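Local coordinates for protein Serpin48 (Tenebrio molitor, PDB 3OZQ) that acts as a highly specific serpin of insect innate immunity, inhibiting the serine protease SPE, at residues Q9-A14 / L64-D69; N33-P38 / Q315-D320; L45-S50 / Y117-E122; H354-Y359 / G370-L375. All blocks are in the same frame, centred on the assembly; numbering follows the deposited sequence.

Contact 1 of 4, residues Q9-A14 / L64-D69; sequences QEFPNA and LHFVGD
F11 and F66 meet with CG anti to the backbone N in each, at chi1 175° in F11 and -154° in F66, which sets both CG atoms beside the carbonyl carbon; from there the ends of the two rings approach each other. CD1 of F11 comes down over one face of the F66 ring, off centre toward the rim, and lies 3.4 Å from F66 CE1. The ring centroids are 4.8 Å apart and the planes are inclined at 34°, an oblique ring pair. Phenylalanine suits both buried places, since its broad apolar ring also covers helix 70-83, F11 touching V77 and V80 and F66 touching A73 and V77.

One turn along the helix, A14 directs its methyl at the other segment, with A14 CB 3.7 Å from L64 O. The same A14 CB lies 3.9 Å from H65 O. A small residue suits this position, where the helix comes close to a bare backbone. On the more exposed side, the side chains of E10 and V67 cross at about a right angle, with E10 OE2 3.9 Å from V67 CG1; this is a plain van der Waals touch with no bond behind it.

No hydrogen bond links the two segments, so the join rests on apolar and van der Waals packing. H65 has positive phi and closes helix 54-63 with a Schellman motif, and the chain leaving that motif is what packs on the first turn of helix 10-29 in this helical part of the serpin fold.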
loop_
_atom_site.group_PDB
_atom_site.type_symbol
_atom_site.label_atom_id
_atom_site.label_comp_id
_atom_site.label_asym_id
_atom_site.label_seq_id
_atom_site.Cartn_x
_atom_site.Cartn_y
_atom_site.Cartn_z
ATOM N N GLN A 9 12.647 15.163 1.394
ATOM C CA GLN A 9 11.375 15.873 1.416
ATOM C C GLN A 9 10.525 15.333 2.553
ATOM O O GLN A 9 10.752 14.217 3.022
ATOM C CB GLN A 9 10.649 15.704 0.080
ATOM C CG GLN A 9 11.561 15.844 -1.134
ATOM C CD GLN A 9 10.830 15.612 -2.441
ATOM O OE1 GLN A 9 11.040 14.601 -3.116
ATOM N NE2 GLN A 9 9.969 16.558 -2.812
ATOM N N GLU A 10 9.521 16.100 2.966
ATOM C CA GLU A 10 8.742 15.721 4.136
ATOM C C GLU A 10 7.340 15.217 3.819
ATOM O O GLU A 10 6.559 14.929 4.733
ATOM C CB GLU A 10 8.655 16.879 5.122
ATOM C CG GLU A 10 7.798 18.016 4.629
ATOM C CD GLU A 10 8.515 19.340 4.703
ATOM O OE1 GLU A 10 9.768 19.341 4.762
ATOM O OE2 GLU A 10 7.822 20.379 4.706
ATOM N N PHE A 11 6.995 15.126 2.540
ATOM C CA PHE A 11 5.799 14.368 2.192
ATOM C C PHE A 11 6.171 12.891 2.080
ATOM O O PHE A 11 5.493 12.036 2.657
ATOM C CB PHE A 11 5.120 14.863 0.914
ATOM C CG PHE A 11 3.961 14.010 0.497
ATOM C CD1 PHE A 11 2.817 13.952 1.273
ATOM C CD2 PHE A 11 4.026 13.235 -0.649
ATOM C CE1 PHE A 11 1.752 13.151 0.904
ATOM C CE2 PHE A 11 2.961 12.432 -1.025
ATOM C CZ PHE A 11 1.824 12.387 -0.252
ATOM N N PRO A 12 7.255 12.588 1.344
ATOM C CA PRO A 12 7.802 11.231 1.374
ATOM C C PRO A 12 8.033 10.795 2.811
ATOM O O PRO A 12 7.847 9.629 3.151
ATOM C CB PRO A 12 9.134 11.392 0.653
ATOM C CG PRO A 12 8.878 12.481 -0.328
ATOM C CD PRO A 12 7.976 13.443 0.384
ATOM N N ASN A 13 8.411 11.746 3.655
ATOM C CA ASN A 13 8.683 11.465 5.057
ATOM C C ASN A 13 7.408 11.213 5.867
ATOM O O ASN A 13 7.394 10.365 6.760
ATOM C CB ASN A 13 9.486 12.620 5.666
ATOM C CG ASN A 13 10.531 12.151 6.652
ATOM O OD1 ASN A 13 11.728 12.389 6.465
ATOM N ND2 ASN A 13 10.088 11.481 7.712
ATOM N N ALA A 14 6.341 11.948 5.559
ATOM C CA ALA A 14 5.074 11.788 6.272
ATOM C C ALA A 14 4.427 10.434 5.989
ATOM O O ALA A 14 3.806 9.837 6.865
ATOM C CB ALA A 14 4.108 12.927 5.931
ATOM N N LEU A 64 -2.641 13.172 8.395
ATOM C CA LEU A 64 -1.678 12.893 7.352
ATOM C C LEU A 64 -0.363 13.556 7.728
ATOM O O LEU A 64 0.632 13.422 7.013
ATOM C CB LEU A 64 -2.185 13.379 5.994
ATOM C CG LEU A 64 -3.376 12.587 5.433
ATOM C CD1 LEU A 64 -3.722 13.070 4.035
ATOM C CD2 LEU A 64 -3.096 11.095 5.419
ATOM N N HIS A 65 -0.368 14.233 8.882
ATOM C CA HIS A 65 0.743 15.075 9.323
ATOM C C HIS A 65 1.308 15.756 8.075
ATOM O O HIS A 65 2.517 15.918 7.912
ATOM C CB HIS A 65 1.801 14.289 10.141
ATOM C CG HIS A 65 1.495 14.193 11.619
ATOM N ND1 HIS A 65 1.722 15.234 12.492
ATOM C CD2 HIS A 65 1.013 13.175 12.377
ATOM C CE1 HIS A 65 1.378 14.868 13.717
ATOM N NE2 HIS A 65 0.936 13.627 13.677
ATOM N N PHE A 66 0.382 16.134 7.199
ATOM C CA PHE A 66 0.666 16.826 5.943
ATOM C C PHE A 66 0.736 18.347 6.119
ATOM O O PHE A 66 0.214 18.890 7.092
ATOM C CB PHE A 66 -0.415 16.495 4.918
ATOM C CG PHE A 66 0.048 16.620 3.504
ATOM C CD1 PHE A 66 1.362 16.970 3.222
ATOM C CD2 PHE A 66 -0.823 16.386 2.454
ATOM C CE1 PHE A 66 1.802 17.089 1.919
ATOM C CE2 PHE A 66 -0.395 16.501 1.147
ATOM C CZ PHE A 66 0.923 16.851 0.876
ATOM N N VAL A 67 1.359 19.028 5.160
ATOM C CA VAL A 67 1.658 20.458 5.296
ATOM C C VAL A 67 0.440 21.373 5.143
ATOM O O VAL A 67 -0.548 21.023 4.492
ATOM C CB VAL A 67 2.753 20.916 4.305
ATOM C CG1 VAL A 67 3.972 20.009 4.400
ATOM C CG2 VAL A 67 2.203 20.960 2.877
ATOM N N GLY A 68 0.538 22.560 5.735
ATOM C CA GLY A 68 -0.572 23.492 5.789
ATOM C C GLY A 68 -1.036 24.047 4.457
ATOM O O GLY A 68 -2.221 23.973 4.130
ATOM N N ASP A 69 -0.109 24.605 3.685
ATOM C CA ASP A 69 -0.476 25.342 2.475
ATOM C C ASP A 69 -1.013 24.419 1.384
ATOM O O ASP A 69 -0.504 23.312 1.191
ATOM C CB ASP A 69 0.710 26.166 1.956
ATOM C CG ASP A 69 0.270 27.399 1.173
ATOM O OD1 ASP A 69 1.079 27.918 0.374
ATOM O OD2 ASP A 69 -0.882 27.851 1.358
#

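Contact 2 of 4, residues N33-P38 / Q315-D320; sequences NFLVSP and QKSFID
A water is shared by L35 and S317: it donates to L35 O at 2.9 Å and is hydrogen-bonded to S317 OG at 2.8 Å. It bridges two strands whose directions differ by 117°. Serine suits the place, being small enough to admit a water and polar enough to hold it.

Beside the water, L35 supplies the apolar filling. L35 has CG anti to the backbone N (chi1 176°), and its CD2 lies 3.3 Å from F318 C and 3.7 Å from I319 CB. CG of L35 also rests 3.6 Å from S317 OG. At the other end the extended Q315 brings its terminal amide against the backbone of S37 and the CG2 methyl of V36, whose side chain it crosses at about a right angle. An alanine in place of Q315 would probably open a gap beside that methyl and deprive the S37 backbone of its polar neighbour.

S37 N-caps helix 38-50 through OG, which bonds S40 N and also L367 O. The contact joins a strand of the main sheet to the strand and helix start beneath it, consistent with the serpin shutter region. A water bridge and the apolar packing of L35, with the Q315 amide beside the S37 backbone, thus link strands that do not share a backbone ladder.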
loop_
_atom_site.group_PDB
_atom_site.type_symbol
_atom_site.label_atom_id
_atom_site.label_comp_id
_atom_site.label_asym_id
_atom_site.label_seq_id
_atom_site.Cartn_x
_atom_site.Cartn_y
_atom_site.Cartn_z
ATOM N N ASN A 33 -1.632 -13.328 6.394
ATOM C CA ASN A 33 -0.904 -12.438 5.505
ATOM C C ASN A 33 -1.745 -11.213 5.189
ATOM O O ASN A 33 -2.977 -11.276 5.151
ATOM C CB ASN A 33 -0.478 -13.131 4.206
ATOM C CG ASN A 33 0.217 -14.457 4.445
ATOM O OD1 ASN A 33 0.758 -14.700 5.521
ATOM N ND2 ASN A 33 0.210 -15.320 3.432
ATOM N N PHE A 34 -1.076 -10.081 4.997
ATOM C CA PHE A 34 -1.740 -8.941 4.405
ATOM C C PHE A 34 -0.777 -8.031 3.629
ATOM O O PHE A 34 0.465 -8.127 3.755
ATOM C CB PHE A 34 -2.601 -8.151 5.431
ATOM C CG PHE A 34 -1.801 -7.350 6.429
ATOM C CD1 PHE A 34 -1.302 -6.100 6.097
ATOM C CD2 PHE A 34 -1.550 -7.846 7.692
ATOM C CE1 PHE A 34 -0.565 -5.351 7.021
ATOM C CE2 PHE A 34 -0.816 -7.115 8.609
ATOM C CZ PHE A 34 -0.318 -5.862 8.268
ATOM N N LEU A 35 -1.391 -7.172 2.817
ATOM C CA LEU A 35 -0.698 -6.167 2.019
ATOM C C LEU A 35 -1.518 -4.884 2.112
ATOM O O LEU A 35 -2.744 -4.925 2.021
ATOM C CB LEU A 35 -0.598 -6.623 0.556
ATOM C CG LEU A 35 0.006 -5.649 -0.460
ATOM C CD1 LEU A 35 1.487 -5.426 -0.160
ATOM C CD2 LEU A 35 -0.154 -6.169 -1.881
ATOM N N VAL A 36 -0.841 -3.755 2.332
ATOM C CA VAL A 36 -1.492 -2.460 2.409
ATOM C C VAL A 36 -0.616 -1.363 1.793
ATOM O O VAL A 36 0.614 -1.457 1.814
ATOM C CB VAL A 36 -1.880 -2.092 3.872
ATOM C CG1 VAL A 36 -0.629 -2.050 4.796
ATOM C CG2 VAL A 36 -2.707 -0.772 3.925
ATOM N N SER A 37 -1.260 -0.352 1.208
ATOM C CA SER A 37 -0.553 0.824 0.720
ATOM C C SER A 37 -0.986 2.061 1.492
ATOM O O SER A 37 -1.943 2.745 1.109
ATOM C CB SER A 37 -0.798 1.056 -0.760
ATOM O OG SER A 37 -0.048 2.187 -1.185
ATOM N N PRO A 38 -0.292 2.349 2.599
ATOM C CA PRO A 38 -0.600 3.606 3.296
ATOM C C PRO A 38 -0.417 4.815 2.373
ATOM O O PRO A 38 -1.225 5.765 2.397
ATOM C CB PRO A 38 0.393 3.610 4.456
ATOM C CG PRO A 38 0.673 2.120 4.699
ATOM C CD PRO A 38 0.704 1.534 3.314
ATOM N N GLN A 315 -9.690 -0.042 0.255
ATOM C CA GLN A 315 -8.502 -0.352 -0.538
ATOM C C GLN A 315 -8.435 -1.827 -0.860
ATOM O O GLN A 315 -8.657 -2.668 -0.001
ATOM C CB GLN A 315 -7.235 0.079 0.189
ATOM C CG GLN A 315 -5.969 -0.120 -0.629
ATOM C CD GLN A 315 -4.739 0.356 0.098
ATOM O OE1 GLN A 315 -4.354 1.520 -0.025
ATOM N NE2 GLN A 315 -4.104 -0.538 0.858
ATOM N N LYS A 316 -8.106 -2.142 -2.099
ATOM C CA LYS A 316 -7.813 -3.518 -2.456
ATOM C C LYS A 316 -6.560 -3.558 -3.286
ATOM O O LYS A 316 -6.377 -2.736 -4.180
ATOM C CB LYS A 316 -8.970 -4.142 -3.237
ATOM C CG LYS A 316 -8.852 -5.646 -3.392
ATOM C CD LYS A 316 -10.174 -6.215 -3.885
ATOM C CE LYS A 316 -10.175 -7.744 -3.799
ATOM N NZ LYS A 316 -11.521 -8.335 -4.062
ATOM N N SER A 317 -5.688 -4.511 -2.970
ATOM C CA SER A 317 -4.401 -4.628 -3.647
ATOM C C SER A 317 -3.912 -6.067 -3.578
ATOM O O SER A 317 -4.388 -6.854 -2.760
ATOM C CB SER A 317 -3.377 -3.685 -3.003
ATOM O OG SER A 317 -2.992 -4.148 -1.718
ATOM N N PHE A 318 -2.972 -6.406 -4.454
ATOM C CA PHE A 318 -2.299 -7.695 -4.402
ATOM C C PHE A 318 -0.840 -7.545 -4.786
ATOM O O PHE A 318 -0.422 -6.529 -5.361
ATOM C CB PHE A 318 -2.964 -8.705 -5.333
ATOM C CG PHE A 318 -2.732 -8.434 -6.780
ATOM C CD1 PHE A 318 -3.504 -7.494 -7.448
ATOM C CD2 PHE A 318 -1.756 -9.118 -7.481
ATOM C CE1 PHE A 318 -3.294 -7.237 -8.790
ATOM C CE2 PHE A 318 -1.539 -8.864 -8.821
ATOM C CZ PHE A 318 -2.310 -7.925 -9.476
ATOM N N ILE A 319 -0.074 -8.567 -4.441
ATOM C CA ILE A 319 1.317 -8.674 -4.834
ATOM C C ILE A 319 1.589 -10.132 -5.170
ATOM O O ILE A 319 1.058 -11.055 -4.530
ATOM C CB ILE A 319 2.264 -8.236 -3.718
ATOM C CG1 ILE A 319 3.713 -8.198 -4.238
ATOM C CG2 ILE A 319 2.136 -9.193 -2.532
ATOM C CD1 ILE A 319 4.714 -7.642 -3.243
ATOM N N ASP A 320 2.385 -10.336 -6.204
ATOM C CA ASP A 320 2.676 -11.678 -6.655
ATOM C C ASP A 320 4.177 -11.747 -6.886
ATOM O O ASP A 320 4.703 -11.153 -7.829
ATOM C CB ASP A 320 1.879 -11.994 -7.922
ATOM C CG ASP A 320 1.895 -13.473 -8.265
ATOM O OD1 ASP A 320 1.079 -13.895 -9.115
ATOM O OD2 ASP A 320 2.724 -14.214 -7.680
HETATM O O HOH W 1 -4.605 -3.363 0.387
#

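Contact 3 of 4, residues L45-S50 / Y117-E122; sequences LALAQS and YGAQSE
Helix 38-50 packs against the turn that joins helix 107-115 to strand 120-124, and Y117 of that turn lies flat on the helix at A46 and L47. The ring covers the backbone: L47 CA sits over the centre of one face, 3.7 Å from the centroid and 14° off the ring normal, a CH-pi contact. CE1 of Y117 comes within 3.5 Å of A46 CB. Alanine suits that position, its methyl being small enough to lie close beside the ring.

L47 has CG anti to its backbone N (chi1 -156°), and L47 CG lies 3.7 Å from Y117 CB. One of its methyls, CD1, goes on to A119 CB at 3.8 Å, and I97 and A113 meet the same leucine. An alanine in place of Y117 removes the ring, which would probably leave L47 CA and A46 without their cover and open a gap along the helix, though the touch at CB would stay.

Near the hydroxyl end, S50 CB is 3.8 Å from Y117 OH. The S50 hydroxyl donates to L47 O at 2.8 Å, on a lone pair, a bond within its own helix. Across the contact the segments are held by dispersion and CH-pi forces without any hydrogen bond.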
loop_
_atom_site.group_PDB
_atom_site.type_symbol
_atom_site.label_atom_id
_atom_site.label_comp_id
_atom_site.label_asym_id
_atom_site.label_seq_id
_atom_site.Cartn_x
_atom_site.Cartn_y
_atom_site.Cartn_z
ATOM N N LEU A 45 -7.101 10.171 0.323
ATOM C CA LEU A 45 -7.640 10.960 1.414
ATOM C C LEU A 45 -7.264 12.445 1.255
ATOM O O LEU A 45 -8.013 13.336 1.656
ATOM C CB LEU A 45 -7.118 10.429 2.737
ATOM C CG LEU A 45 -7.753 11.071 3.966
ATOM C CD1 LEU A 45 -9.198 10.634 4.118
ATOM C CD2 LEU A 45 -6.959 10.730 5.216
ATOM N N ALA A 46 -6.084 12.706 0.691
ATOM C CA ALA A 46 -5.692 14.078 0.390
ATOM C C ALA A 46 -6.628 14.698 -0.671
ATOM O O ALA A 46 -6.978 15.869 -0.591
ATOM C CB ALA A 46 -4.226 14.135 -0.054
ATOM N N LEU A 47 -7.034 13.907 -1.662
ATOM C CA LEU A 47 -8.003 14.364 -2.642
ATOM C C LEU A 47 -9.280 14.736 -1.911
ATOM O O LEU A 47 -9.808 15.842 -2.077
ATOM C CB LEU A 47 -8.309 13.268 -3.653
ATOM C CG LEU A 47 -8.832 13.699 -5.032
ATOM C CD1 LEU A 47 -9.677 12.605 -5.652
ATOM C CD2 LEU A 47 -9.596 14.998 -4.985
ATOM N N ALA A 48 -9.777 13.809 -1.100
ATOM C CA ALA A 48 -10.952 14.069 -0.274
ATOM C C ALA A 48 -10.802 15.368 0.516
ATOM O O ALA A 48 -11.695 16.241 0.510
ATOM C CB ALA A 48 -11.177 12.921 0.681
ATOM N N GLN A 49 -9.677 15.470 1.213
ATOM C CA GLN A 49 -9.368 16.615 2.061
ATOM C C GLN A 49 -9.525 17.918 1.283
ATOM O O GLN A 49 -9.989 18.925 1.818
ATOM C CB GLN A 49 -7.932 16.480 2.595
ATOM C CG GLN A 49 -7.520 17.530 3.619
ATOM C CD GLN A 49 -6.003 17.607 3.802
ATOM O OE1 GLN A 49 -5.291 16.602 3.665
ATOM N NE2 GLN A 49 -5.501 18.807 4.103
ATOM N N SER A 50 -9.172 17.898 0.007
ATOM C CA SER A 50 -9.230 19.121 -0.765
ATOM C C SER A 50 -10.660 19.618 -0.997
ATOM O O SER A 50 -10.866 20.806 -1.269
ATOM C CB SER A 50 -8.489 18.982 -2.088
ATOM O OG SER A 50 -9.288 18.373 -3.062
ATOM N N TYR A 117 -4.256 14.441 -8.263
ATOM C CA TYR A 117 -4.243 13.313 -7.323
ATOM C C TYR A 117 -4.355 11.936 -7.960
ATOM O O TYR A 117 -4.553 10.944 -7.257
ATOM C CB TYR A 117 -5.360 13.460 -6.291
ATOM C CG TYR A 117 -5.218 14.624 -5.351
ATOM C CD1 TYR A 117 -4.680 14.461 -4.085
ATOM C CD2 TYR A 117 -5.657 15.891 -5.718
ATOM C CE1 TYR A 117 -4.571 15.534 -3.216
ATOM C CE2 TYR A 117 -5.544 16.958 -4.866
ATOM C CZ TYR A 117 -5.006 16.778 -3.614
ATOM O OH TYR A 117 -4.905 17.863 -2.763
ATOM N N GLY A 118 -4.235 11.866 -9.279
ATOM C CA GLY A 118 -4.289 10.596 -9.976
ATOM C C GLY A 118 -5.507 9.762 -9.621
ATOM O O GLY A 118 -5.417 8.546 -9.426
ATOM N N ALA A 119 -6.654 10.419 -9.535
ATOM C CA ALA A 119 -7.906 9.727 -9.276
ATOM C C ALA A 119 -8.993 10.398 -10.101
ATOM O O ALA A 119 -8.713 11.304 -10.886
ATOM C CB ALA A 119 -8.245 9.793 -7.803
ATOM N N GLN A 120 -10.233 9.955 -9.938
ATOM C CA GLN A 120 -11.347 10.710 -10.498
ATOM C C GLN A 120 -12.558 10.698 -9.591
ATOM O O GLN A 120 -12.549 10.043 -8.553
ATOM C CB GLN A 120 -11.679 10.240 -11.906
ATOM C CG GLN A 120 -12.269 8.889 -12.001
ATOM C CD GLN A 120 -12.253 8.391 -13.424
ATOM O OE1 GLN A 120 -13.176 7.707 -13.867
ATOM N NE2 GLN A 120 -11.193 8.730 -14.150
ATOM N N SER A 121 -13.590 11.458 -9.963
ATOM C CA SER A 121 -14.798 11.514 -9.155
ATOM C C SER A 121 -16.019 11.513 -10.062
ATOM O O SER A 121 -15.980 12.032 -11.178
ATOM C CB SER A 121 -14.781 12.731 -8.237
ATOM O OG SER A 121 -15.915 12.751 -7.386
ATOM N N GLU A 122 -17.096 10.908 -9.577
ATOM C CA GLU A 122 -18.235 10.580 -10.423
ATOM C C GLU A 122 -19.474 10.379 -9.560
ATOM O O GLU A 122 -19.374 9.894 -8.427
ATOM C CB GLU A 122 -17.898 9.320 -11.230
ATOM C CG GLU A 122 -19.021 8.722 -12.048
ATOM C CD GLU A 122 -18.507 7.733 -13.083
ATOM O OE1 GLU A 122 -19.158 6.676 -13.300
ATOM O OE2 GLU A 122 -17.450 8.021 -13.695
#

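Contact 4 of 4, residues H354-Y359 / G370-L375; sequences HPFIFY and GRVTTL
F356 and V372 form a hydrogen-bonded antiparallel pair: F356 N donates to V372 O and V372 N to F356 O, both at 3.0 Å. Two residues on, F358 and G370 repeat the pattern, with F358 N to G370 O and G370 N to F358 O also at 3.0 Å. Between them I357 and R371 make the non-hydrogen-bonded pair. Just before the first bonded pair, P355 CA approaches V372 O at 3.1 Å in a CA-H...O contact.

On one face of the ladder each phenylalanine ring leans over the neighbouring strand. F358, its CG between the backbone N and the carbonyl carbon (chi1 64°), covers G370, whose CA is 4.1 Å from the ring centroid. Glycine suits the place, since a CB would run into F358 CZ as the ring now lies. V372, lying side by side with F356, puts CB over that ring, 4.0 Å from its centroid, and touches F356 CZ through CG2 at 3.5 Å. The CB of R371 is on the face of I357, and its extended chain leads away to bond A32 O through NE and E247 through NH1.

The hairpin of strands 356-362 and 365-372 therefore has one apolar face, of F356, F358 and V372, against F271 and I273, while the buried charge of R371 is probably balanced by E247.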
loop_
_atom_site.group_PDB
_atom_site.type_symbol
_atom_site.label_atom_id
_atom_site.label_comp_id
_atom_site.label_asym_id
_atom_site.label_seq_id
_atom_site.Cartn_x
_atom_site.Cartn_y
_atom_site.Cartn_z
ATOM N N HIS A 354 10.590 -18.413 7.868
ATOM C CA HIS A 354 9.615 -18.206 8.929
ATOM C C HIS A 354 8.996 -16.819 8.681
ATOM O O HIS A 354 9.471 -16.093 7.811
ATOM C CB HIS A 354 10.266 -18.311 10.316
ATOM C CG HIS A 354 11.438 -17.397 10.514
ATOM N ND1 HIS A 354 12.670 -17.630 9.942
ATOM C CD2 HIS A 354 11.572 -16.268 11.248
ATOM C CE1 HIS A 354 13.508 -16.677 10.303
ATOM N NE2 HIS A 354 12.868 -15.837 11.095
ATOM N N PRO A 355 7.934 -16.470 9.420
ATOM C CA PRO A 355 7.149 -15.250 9.152
ATOM C C PRO A 355 7.962 -13.956 9.167
ATOM O O PRO A 355 8.855 -13.784 9.998
ATOM C CB PRO A 355 6.118 -15.253 10.274
ATOM C CG PRO A 355 5.906 -16.697 10.557
ATOM C CD PRO A 355 7.278 -17.319 10.431
ATOM N N PHE A 356 7.647 -13.056 8.242
ATOM C CA PHE A 356 8.429 -11.844 8.041
ATOM C C PHE A 356 7.557 -10.658 7.617
ATOM O O PHE A 356 6.456 -10.841 7.118
ATOM C CB PHE A 356 9.491 -12.079 6.978
ATOM C CG PHE A 356 8.943 -12.506 5.643
ATOM C CD1 PHE A 356 8.778 -11.590 4.623
ATOM C CD2 PHE A 356 8.613 -13.826 5.403
ATOM C CE1 PHE A 356 8.287 -11.985 3.389
ATOM C CE2 PHE A 356 8.122 -14.226 4.168
ATOM C CZ PHE A 356 7.955 -13.308 3.165
ATOM N N ILE A 357 8.087 -9.454 7.815
ATOM C CA ILE A 357 7.495 -8.226 7.309
ATOM C C ILE A 357 8.246 -7.865 6.030
ATOM O O ILE A 357 9.429 -8.159 5.907
ATOM C CB ILE A 357 7.665 -7.095 8.349
ATOM C CG1 ILE A 357 6.837 -7.385 9.602
ATOM C CG2 ILE A 357 7.342 -5.723 7.760
ATOM C CD1 ILE A 357 7.069 -6.377 10.723
ATOM N N PHE A 358 7.562 -7.244 5.074
ATOM C CA PHE A 358 8.214 -6.742 3.872
ATOM C C PHE A 358 7.637 -5.385 3.498
ATOM O O PHE A 358 6.538 -5.024 3.920
ATOM C CB PHE A 358 8.013 -7.686 2.696
ATOM C CG PHE A 358 6.585 -7.826 2.293
ATOM C CD1 PHE A 358 5.995 -6.910 1.432
ATOM C CD2 PHE A 358 5.808 -8.848 2.810
ATOM C CE1 PHE A 358 4.660 -7.031 1.070
ATOM C CE2 PHE A 358 4.486 -8.973 2.450
ATOM C CZ PHE A 358 3.901 -8.053 1.587
ATOM N N TYR A 359 8.379 -4.635 2.694
ATOM C CA TYR A 359 7.859 -3.381 2.186
ATOM C C TYR A 359 8.571 -2.963 0.919
ATOM O O TYR A 359 9.758 -3.228 0.743
ATOM C CB TYR A 359 7.872 -2.269 3.252
ATOM C CG TYR A 359 9.239 -1.835 3.769
ATOM C CD1 TYR A 359 9.715 -2.293 4.994
ATOM C CD2 TYR A 359 10.019 -0.927 3.060
ATOM C CE1 TYR A 359 10.948 -1.886 5.485
ATOM C CE2 TYR A 359 11.267 -0.516 3.543
ATOM C CZ TYR A 359 11.714 -1.002 4.757
ATOM O OH TYR A 359 12.930 -0.601 5.255
ATOM N N GLY A 370 3.557 -5.081 4.351
ATOM C CA GLY A 370 2.737 -6.229 4.683
ATOM C C GLY A 370 3.531 -7.302 5.393
ATOM O O GLY A 370 4.660 -7.090 5.833
ATOM N N ARG A 371 2.919 -8.469 5.508
ATOM C CA ARG A 371 3.542 -9.547 6.222
ATOM C C ARG A 371 3.086 -10.866 5.636
ATOM O O ARG A 371 2.029 -10.956 4.987
ATOM C CB ARG A 371 3.186 -9.468 7.701
ATOM C CG ARG A 371 1.814 -9.952 7.999
ATOM C CD ARG A 371 1.513 -9.832 9.458
ATOM N NE ARG A 371 0.181 -10.333 9.739
ATOM C CZ ARG A 371 -0.240 -10.673 10.948
ATOM N NH1 ARG A 371 0.581 -10.561 11.984
ATOM N NH2 ARG A 371 -1.474 -11.131 11.119
ATOM N N VAL A 372 3.922 -11.877 5.841
ATOM C CA VAL A 372 3.603 -13.245 5.506
ATOM C C VAL A 372 3.812 -14.056 6.781
ATOM O O VAL A 372 4.900 -14.028 7.361
ATOM C CB VAL A 372 4.581 -13.794 4.461
ATOM C CG1 VAL A 372 4.360 -15.306 4.279
ATOM C CG2 VAL A 372 4.447 -13.037 3.145
ATOM N N THR A 373 2.766 -14.739 7.232
ATOM C CA THR A 373 2.858 -15.607 8.398
ATOM C C THR A 373 2.518 -17.028 7.981
ATOM O O THR A 373 2.674 -17.965 8.766
ATOM C CB THR A 373 1.855 -15.216 9.496
ATOM O OG1 THR A 373 0.531 -15.543 9.056
ATOM C CG2 THR A 373 1.945 -13.726 9.815
ATOM N N THR A 374 2.045 -17.183 6.748
ATOM C CA THR A 374 1.584 -18.480 6.274
ATOM C C THR A 374 1.765 -18.624 4.764
ATOM O O THR A 374 1.559 -17.673 4.013
ATOM C CB THR A 374 0.098 -18.706 6.642
ATOM O OG1 THR A 374 -0.167 -20.106 6.734
ATOM C CG2 THR A 374 -0.818 -18.098 5.587
ATOM N N LEU A 375 2.156 -19.822 4.334
ATOM C CA LEU A 375 2.388 -20.131 2.927
ATOM C C LEU A 375 1.882 -21.539 2.707
ATOM O O LEU A 375 1.705 -22.279 3.668
ATOM C CB LEU A 375 3.883 -20.089 2.606
ATOM C CG LEU A 375 4.490 -18.871 1.899
ATOM C CD1 LEU A 375 3.581 -17.653 1.992
ATOM C CD2 LEU A 375 5.905 -18.574 2.422
#

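Overall arrangement
From the N terminus, contact 1 joins the start of helix 10-29 to the loop after helix 54-63. Contact 2 opens within the span that contact 1 closes, at strand 34-36, and closes far on at strand 310-321, so the two cross. Contact 3 also crosses contact 1, touching it where L64 packs on L45 and Q49, but lies nested within contact 2. Contact 4 follows all three, closing a short hairpin near the C terminus, and meets contact 2 at N33, which probably hydrogen-bonds T373 and T374. Contacts 1 and 3 tie helices 10-29 and 38-50 and the chain after helix 54-63 together and to strand 120-124; contacts 2 and 4 join strands 34-36, 310-321 and the C-terminal hairpin.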